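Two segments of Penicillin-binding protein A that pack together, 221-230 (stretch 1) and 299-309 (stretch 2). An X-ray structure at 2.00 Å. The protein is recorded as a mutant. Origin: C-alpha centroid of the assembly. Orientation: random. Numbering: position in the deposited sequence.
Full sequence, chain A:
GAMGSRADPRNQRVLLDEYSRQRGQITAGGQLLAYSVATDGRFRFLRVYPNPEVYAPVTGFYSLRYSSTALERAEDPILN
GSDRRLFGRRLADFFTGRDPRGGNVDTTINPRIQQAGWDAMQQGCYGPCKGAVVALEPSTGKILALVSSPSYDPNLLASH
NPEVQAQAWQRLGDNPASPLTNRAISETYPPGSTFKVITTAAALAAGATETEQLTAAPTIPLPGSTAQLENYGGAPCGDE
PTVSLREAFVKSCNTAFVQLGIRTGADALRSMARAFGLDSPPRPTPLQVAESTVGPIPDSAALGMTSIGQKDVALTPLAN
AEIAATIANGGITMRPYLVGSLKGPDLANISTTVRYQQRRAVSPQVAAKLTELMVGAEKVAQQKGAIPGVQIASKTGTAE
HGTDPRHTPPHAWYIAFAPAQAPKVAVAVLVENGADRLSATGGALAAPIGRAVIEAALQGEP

Stretch 1 (221-230) PLPGSTAQLE
Stretch 2 299-309: DSAALGMTSIG

The contact is a small apolar packing of a turn and the short strand after it against one side of a helix, with no direct hydrogen bond across it and a single water linking the two backbones; it buries 333 Å², both sides summed.

Stretch 1 folds back on itself. A type II turn runs from L222 to S225, with P223 at -67/143 and G224 at 62/26, a positive phi that by itself favours glycine. The turn's own bond, S225 N to L222 O, is weak at 3.4 Å; L222 N to A227 O, at 3.0 Å, closes the wider loop, and S225 OG accepts from A227 N at 3.1 Å. The chain then extends as a strand over 228-230.

In stretch 2, D299 (chi1 49°, p) caps the helix that begins at S300: its OD1 accepts from A302 N at 2.7 Å with an N-H...acceptor angle of 162°. Backbone bonds such as G304 N to S300 O, 2.9 Å, and M305 N to A301 O, 3.2 Å, carry the helix forward. A type I turn spans T306 to G309, with G309 N to T306 O at 2.9 Å.

The register is set by two pairs: L222 CA lies 5.1 Å from A301 CA, and L229 CA lies 7.9 Å from M305 CA. The closer pair brings L222 CB to 4.3 Å from A301 CB. L222, with chi1 -73° (m) and chi2 174° (t), sends CD2 to 4.0 Å from G304 CA and CD1 to 4.0 Å from M305 CG. The absence of a side chain at G304 matters here, since an ideal CB would sit 2.5 Å from L222 CD2, a clash.

L229 points its CA-to-CB bond toward the helix, and its chi angles, -95° and 27°, both lie between wells. Its CD2 meets M305 CG at 4.0 Å and I308 CD1 at 3.8 Å, so one methyl touches both side chains. M305 is m, t, p (-74°, -177°, 58°); I308 is p, t (56°, 175°).

At the start of the helix, P223 CG approaches S300 CB to 4.2 Å, while P223 O comes within 3.7 Å of A301 CB. S225 CB adds a contact with A301 CB at 4.2 Å. Water 1 donates to P223 O at 2.6 Å and accepts from A301 N at 2.8 Å, so it satisfies a first-turn amide of the helix and joins it to the carbonyl in the turn.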

# COMPACT_ATOMS: atom_id res chain seq x y z
N PRO A 221 -16.88 -0.93 -28.16
CA PRO A 221 -17.08 0.52 -28.23
C PRO A 221 -17.53 1.05 -26.87
O PRO A 221 -18.23 0.35 -26.14
CB PRO A 221 -18.21 0.67 -29.26
CG PRO A 221 -18.93 -0.63 -29.26
CD PRO A 221 -17.88 -1.67 -28.96
N LEU A 222 -17.09 2.25 -26.52
CA LEU A 222 -17.60 2.91 -25.33
C LEU A 222 -18.83 3.71 -25.70
O LEU A 222 -18.79 4.45 -26.69
CB LEU A 222 -16.53 3.81 -24.70
CG LEU A 222 -15.37 3.12 -23.99
CD1 LEU A 222 -14.34 4.16 -23.56
CD2 LEU A 222 -15.87 2.33 -22.79
N PRO A 223 -19.93 3.58 -24.92
CA PRO A 223 -21.20 4.21 -25.32
C PRO A 223 -21.11 5.73 -25.28
O PRO A 223 -20.45 6.28 -24.41
CB PRO A 223 -22.20 3.73 -24.25
CG PRO A 223 -21.47 2.76 -23.38
CD PRO A 223 -20.01 2.90 -23.62
N GLY A 224 -21.76 6.38 -26.23
CA GLY A 224 -21.78 7.84 -26.28
C GLY A 224 -20.41 8.48 -26.47
O GLY A 224 -20.20 9.61 -26.03
N SER A 225 -19.48 7.74 -27.08
CA SER A 225 -18.19 8.30 -27.51
C SER A 225 -17.56 7.50 -28.66
O SER A 225 -18.01 6.39 -28.98
CB SER A 225 -17.21 8.47 -26.33
OG SER A 225 -16.21 7.47 -26.31
N THR A 226 -16.55 8.09 -29.30
CA THR A 226 -15.85 7.48 -30.42
C THR A 226 -14.77 6.50 -29.94
O THR A 226 -14.30 5.66 -30.70
CB THR A 226 -15.22 8.57 -31.31
OG1 THR A 226 -16.23 9.55 -31.64
CG2 THR A 226 -14.68 8.00 -32.62
N ALA A 227 -14.40 6.60 -28.66
CA ALA A 227 -13.38 5.75 -28.06
C ALA A 227 -13.81 4.28 -27.96
O ALA A 227 -14.99 3.96 -27.76
CB ALA A 227 -13.01 6.28 -26.68
N GLN A 228 -12.83 3.40 -28.10
CA GLN A 228 -13.06 1.99 -27.79
C GLN A 228 -11.98 1.45 -26.86
O GLN A 228 -10.85 1.94 -26.83
CB GLN A 228 -13.18 1.15 -29.06
CG GLN A 228 -12.03 1.28 -30.05
CD GLN A 228 -12.27 0.47 -31.30
OE1 GLN A 228 -13.42 0.25 -31.71
NE2 GLN A 228 -11.19 0.00 -31.92
N LEU A 229 -12.36 0.44 -26.09
CA LEU A 229 -11.42 -0.21 -25.22
C LEU A 229 -11.13 -1.58 -25.80
O LEU A 229 -12.01 -2.21 -26.38
CB LEU A 229 -11.97 -0.29 -23.80
CG LEU A 229 -11.57 0.80 -22.79
CD1 LEU A 229 -11.22 2.16 -23.43
CD2 LEU A 229 -12.64 0.99 -21.71
N GLU A 230 -9.87 -1.99 -25.68
CA GLU A 230 -9.45 -3.28 -26.19
C GLU A 230 -8.84 -4.13 -25.09
O GLU A 230 -8.40 -3.60 -24.06
CB GLU A 230 -8.48 -3.12 -27.37
CG GLU A 230 -7.05 -2.70 -27.01
CD GLU A 230 -6.03 -3.04 -28.09
OE1 GLU A 230 -4.82 -3.02 -27.78
OE2 GLU A 230 -6.42 -3.34 -29.25
N ASP A 299 -20.26 10.04 -17.09
CA ASP A 299 -20.99 9.40 -18.18
C ASP A 299 -20.67 7.92 -18.25
O ASP A 299 -19.84 7.40 -17.48
CB ASP A 299 -20.72 10.08 -19.52
CG ASP A 299 -19.24 10.28 -19.79
OD1 ASP A 299 -18.46 9.31 -19.69
OD2 ASP A 299 -18.85 11.44 -20.09
N SER A 300 -21.32 7.24 -19.18
CA SER A 300 -21.14 5.80 -19.35
C SER A 300 -19.83 5.43 -20.04
O SER A 300 -19.33 4.32 -19.85
CB SER A 300 -22.34 5.21 -20.07
OG SER A 300 -23.48 5.40 -19.26
N ALA A 301 -19.27 6.34 -20.84
CA ALA A 301 -17.90 6.15 -21.36
C ALA A 301 -16.92 6.11 -20.19
O ALA A 301 -16.04 5.23 -20.12
CB ALA A 301 -17.53 7.25 -22.33
N ALA A 302 -17.07 7.07 -19.27
CA ALA A 302 -16.29 7.11 -18.04
C ALA A 302 -16.51 5.85 -17.21
O ALA A 302 -15.54 5.27 -16.70
CB ALA A 302 -16.61 8.37 -17.24
N LEU A 303 -17.76 5.42 -17.08
CA LEU A 303 -18.08 4.19 -16.34
C LEU A 303 -17.36 2.98 -16.94
O LEU A 303 -16.78 2.16 -16.20
CB LEU A 303 -19.59 3.93 -16.28
CG LEU A 303 -20.06 2.61 -15.64
CD1 LEU A 303 -19.56 2.45 -14.21
CD2 LEU A 303 -21.57 2.53 -15.67
N GLY A 304 -17.39 2.87 -18.26
CA GLY A 304 -16.65 1.81 -18.94
C GLY A 304 -15.19 1.78 -18.51
O GLY A 304 -14.67 0.73 -18.15
N MET A 305 -14.54 2.94 -18.55
CA MET A 305 -13.13 3.08 -18.20
C MET A 305 -12.88 2.87 -16.70
O MET A 305 -11.85 2.31 -16.31
CB MET A 305 -12.61 4.46 -18.63
CG MET A 305 -12.40 4.64 -20.15
SD MET A 305 -11.71 6.28 -20.58
CE MET A 305 -10.18 6.25 -19.59
N THR A 306 -13.82 3.33 -15.87
CA THR A 306 -13.75 3.15 -14.42
C THR A 306 -13.75 1.68 -14.02
O THR A 306 -13.07 1.29 -13.05
CB THR A 306 -14.90 3.90 -13.70
OG1 THR A 306 -14.76 5.31 -13.91
CG2 THR A 306 -14.91 3.62 -12.18
N SER A 307 -14.49 0.87 -14.78
CA SER A 307 -14.73 -0.54 -14.47
C SER A 307 -13.48 -1.38 -14.59
O SER A 307 -13.41 -2.46 -14.02
CB SER A 307 -15.83 -1.10 -15.39
OG SER A 307 -17.04 -0.40 -15.20
N ILE A 308 -12.51 -0.88 -15.36
CA ILE A 308 -11.17 -1.50 -15.46
C ILE A 308 -10.09 -0.61 -14.84
O ILE A 308 -8.92 -0.65 -15.23
CB ILE A 308 -10.83 -1.89 -16.91
CG1 ILE A 308 -10.93 -0.66 -17.85
CG2 ILE A 308 -11.75 -3.03 -17.38
CD1 ILE A 308 -10.47 -0.93 -19.30
N GLY A 309 -10.52 0.20 -13.88
CA GLY A 309 -9.64 0.96 -13.00
C GLY A 309 -8.93 2.13 -13.64
O GLY A 309 -7.85 2.52 -13.19
O HOH W 1 -20.70 8.05 -22.48